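Local coordinates for periplasmic lipopolysaccharide transport protein LPTH (PDB 4UU4) that binds lipopolysaccharide and is required to carry it across the periplasm from the inner membrane to the outer membrane, at residues D28-R34 and T58-T62. Numbering follows the deposited sequence.
Sequences DREQPIR and TQGST
A sheet can gain an edge strand by pairing an incoming segment against its neighbour's hairpin, as in the β-jellyroll of LptH. Q59-T62 form a type II' β turn joining strands 55-59 and 62-66, with G60 (phi/psi 78/-100) at its second position; Q59 N donates to T62 O (3.1 Å). Irregular D28-P32 passes beside the turn, touching it chiefly through D28; R34 starts strand 34-36, one of its sheet's two outermost within this chain. Backbone pairing is antiparallel: R34 and T58 form a hydrogen-bonded pair (CA-CA 5.4 Å), R34 N-T58 O and T58 N-R34 O both 2.9 Å. I33 CA adds a CH...O contact to T58 O (3.4 Å). A water then takes over, donating to P32 O (2.6 Å) and T58 O (3.2 Å) and accepting from G60 N (3.1 Å). The poorly ordered D28 carboxylate (chi1 m) receives the turn: S61 N gives D28 OD1 a very short 2.4 Å bond, and S61 OG, also bonded to K94 N, reaches D28 OD2 at 2.6 Å.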
ATOM      1  N   ASP A  28       7.241 -11.338  -5.711  1.00108.50           N
ATOM      2  CA  ASP A  28       7.325 -10.170  -4.822  1.00103.95           C
ATOM      3  C   ASP A  28       7.226 -10.395  -3.315  1.00 99.30           C
ATOM      4  O   ASP A  28       7.000  -9.460  -2.552  1.00105.34           O
ATOM      5  CB  ASP A  28       6.415  -9.044  -5.318  1.00101.03           C
ATOM      6  CG  ASP A  28       7.127  -8.095  -6.271  1.00107.17           C
ATOM      7  OD1 ASP A  28       8.353  -7.907  -6.123  1.00112.55           O
ATOM      8  OD2 ASP A  28       6.457  -7.528  -7.162  1.00111.51           O
ATOM      9  N   ARG A  29       7.419 -11.635  -2.887  1.00 69.58           N
ATOM     10  CA  ARG A  29       7.030 -12.101  -1.554  1.00 72.35           C
ATOM     11  C   ARG A  29       8.064 -13.091  -1.005  1.00 75.41           C
ATOM     12  O   ARG A  29       8.313 -13.144   0.203  1.00 78.21           O
ATOM     13  CB  ARG A  29       5.633 -12.739  -1.585  1.00 75.33           C
ATOM     14  CG  ARG A  29       4.940 -12.887  -0.227  1.00 82.69           C
ATOM     15  CD  ARG A  29       3.577 -13.628  -0.432  1.00 90.15           C
ATOM     16  NE  ARG A  29       2.873 -14.079   0.774  1.00 96.91           N
ATOM     17  CZ  ARG A  29       3.377 -14.852   1.730  1.00102.23           C
ATOM     18  NH1 ARG A  29       4.640 -15.271   1.672  1.00103.31           N
ATOM     19  NH2 ARG A  29       2.611 -15.191   2.758  1.00100.03           N
ATOM     20  N   GLU A  30       8.665 -13.869  -1.907  1.00 76.61           N
ATOM     21  CA  GLU A  30       9.774 -14.767  -1.568  1.00 70.01           C
ATOM     22  C   GLU A  30      11.100 -14.006  -1.465  1.00 60.45           C
ATOM     23  O   GLU A  30      12.072 -14.510  -0.906  1.00 71.41           O
ATOM     24  CB  GLU A  30       9.901 -15.903  -2.594  1.00 78.40           C
ATOM     25  CG  GLU A  30       9.069 -17.145  -2.285  1.00 82.04           C
ATOM     26  CD  GLU A  30       9.909 -18.320  -1.803  1.00 87.78           C
ATOM     27  OE1 GLU A  30      11.050 -18.481  -2.287  1.00 93.88           O
ATOM     28  OE2 GLU A  30       9.430 -19.085  -0.939  1.00 85.30           O
ATOM     29  N   GLN A  31      11.136 -12.798  -2.024  1.00 44.98           N
ATOM     30  CA  GLN A  31      12.295 -11.914  -1.896  1.00 43.77           C
ATOM     31  C   GLN A  31      12.311 -11.290  -0.507  1.00 42.91           C
ATOM     32  O   GLN A  31      11.264 -11.180   0.133  1.00 50.65           O
ATOM     33  CB  GLN A  31      12.238 -10.799  -2.944  1.00 44.95           C
ATOM     34  CG  GLN A  31      12.184 -11.274  -4.381  1.00 54.30           C
ATOM     35  CD  GLN A  31      13.470 -11.924  -4.840  1.00 61.52           C
ATOM     36  OE1 GLN A  31      14.349 -11.264  -5.396  1.00 68.36           O
ATOM     37  NE2 GLN A  31      13.585 -13.229  -4.622  1.00 62.22           N
ATOM     38  N   PRO A  32      13.497 -10.874  -0.033  1.00 40.21           N
ATOM     39  CA  PRO A  32      13.594 -10.221   1.277  1.00 37.45           C
ATOM     40  C   PRO A  32      13.018  -8.804   1.276  1.00 43.32           C
ATOM     41  O   PRO A  32      12.946  -8.159   0.230  1.00 42.78           O
ATOM     42  CB  PRO A  32      15.103 -10.172   1.528  1.00 37.04           C
ATOM     43  CG  PRO A  32      15.707 -10.176   0.169  1.00 40.04           C
ATOM     44  CD  PRO A  32      14.820 -11.061  -0.654  1.00 44.41           C
ATOM     45  N   ILE A  33      12.608  -8.335   2.451  1.00 50.86           N
ATOM     46  CA  ILE A  33      12.092  -6.982   2.617  1.00 47.18           C
ATOM     47  C   ILE A  33      13.186  -6.067   3.156  1.00 45.02           C
ATOM     48  O   ILE A  33      13.680  -6.280   4.261  1.00 49.50           O
ATOM     49  CB  ILE A  33      10.922  -6.956   3.624  1.00 40.06           C
ATOM     50  CG1 ILE A  33       9.844  -7.967   3.234  1.00 32.98           C
ATOM     51  CG2 ILE A  33      10.340  -5.552   3.745  1.00 42.88           C
ATOM     52  CD1 ILE A  33       8.764  -8.106   4.276  1.00 25.42           C
ATOM     53  N   ARG A  34      13.578  -5.057   2.387  1.00 49.72           N
ATOM     54  CA  ARG A  34      14.540  -4.081   2.897  1.00 48.75           C
ATOM     55  C   ARG A  34      13.850  -2.777   3.292  1.00 41.35           C
ATOM     56  O   ARG A  34      12.955  -2.310   2.597  1.00 40.54           O
ATOM     57  CB  ARG A  34      15.707  -3.842   1.923  1.00 46.68           C
ATOM     58  CG  ARG A  34      15.403  -4.092   0.455  1.00 56.88           C
ATOM     59  CD  ARG A  34      16.659  -4.489  -0.331  1.00 61.82           C
ATOM     60  NE  ARG A  34      17.323  -5.658   0.245  1.00 56.30           N
ATOM     61  CZ  ARG A  34      18.213  -6.412  -0.396  1.00 62.48           C
ATOM     62  NH1 ARG A  34      18.555  -6.135  -1.647  1.00 65.74           N
ATOM     63  NH2 ARG A  34      18.761  -7.456   0.216  1.00 73.37           N
ATOM     64  N   THR A  58      11.054  -1.882   0.474  1.00 21.89           N
ATOM     65  CA  THR A  58      10.964  -2.562  -0.813  1.00 26.27           C
ATOM     66  C   THR A  58      10.995  -4.083  -0.666  1.00 33.21           C
ATOM     67  O   THR A  58      11.771  -4.626   0.126  1.00 45.45           O
ATOM     68  CB  THR A  58      12.090  -2.126  -1.782  1.00 28.57           C
ATOM     69  OG1 THR A  58      13.365  -2.452  -1.222  1.00 36.72           O
ATOM     70  CG2 THR A  58      12.023  -0.628  -2.060  1.00 23.86           C
ATOM     71  N   GLN A  59      10.138  -4.758  -1.429  1.00 24.60           N
ATOM     72  CA  GLN A  59      10.150  -6.214  -1.521  1.00 36.51           C
ATOM     73  C   GLN A  59      10.121  -6.630  -2.989  1.00 44.58           C
ATOM     74  O   GLN A  59       9.060  -6.905  -3.552  1.00 47.16           O
ATOM     75  CB  GLN A  59       8.960  -6.815  -0.771  1.00 39.18           C
ATOM     76  CG  GLN A  59       9.009  -8.329  -0.603  1.00 46.04           C
ATOM     77  CD  GLN A  59       7.798  -8.877   0.143  1.00 40.95           C
ATOM     78  OE1 GLN A  59       6.710  -8.305   0.095  1.00 31.47           O
ATOM     79  NE2 GLN A  59       7.989  -9.987   0.843  1.00 37.04           N
ATOM     80  N   GLY A  60      11.293  -6.658  -3.611  1.00 43.70           N
ATOM     81  CA  GLY A  60      11.403  -7.011  -5.014  1.00 39.35           C
ATOM     82  C   GLY A  60      11.002  -5.875  -5.932  1.00 40.83           C
ATOM     83  O   GLY A  60      11.785  -4.960  -6.187  1.00 49.16           O
ATOM     84  N   SER A  61       9.776  -5.939  -6.438  1.00 44.78           N
ATOM     85  CA  SER A  61       9.244  -4.890  -7.302  1.00 43.60           C
ATOM     86  C   SER A  61       8.270  -4.016  -6.522  1.00 44.69           C
ATOM     87  O   SER A  61       7.965  -2.891  -6.919  1.00 28.83           O
ATOM     88  CB  SER A  61       8.546  -5.493  -8.522  1.00 39.50           C
ATOM     89  OG  SER A  61       7.145  -5.318  -8.434  1.00 39.72           O
ATOM     90  N   THR A  62       7.782  -4.544  -5.407  1.00 30.76           N
ATOM     91  CA  THR A  62       6.871  -3.807  -4.547  1.00 22.77           C
ATOM     92  C   THR A  62       7.620  -2.707  -3.801  1.00 23.31           C
ATOM     93  O   THR A  62       8.778  -2.881  -3.418  1.00 21.16           O
ATOM     94  CB  THR A  62       6.188  -4.754  -3.547  1.00 40.63           C
ATOM     95  OG1 THR A  62       5.416  -5.726  -4.264  1.00 46.66           O
ATOM     96  CG2 THR A  62       5.278  -3.992  -2.608  1.00 19.01           C
TER
HETATM   97  O   HOH W   1      13.669  -6.480  -1.613  1.00 28.24           O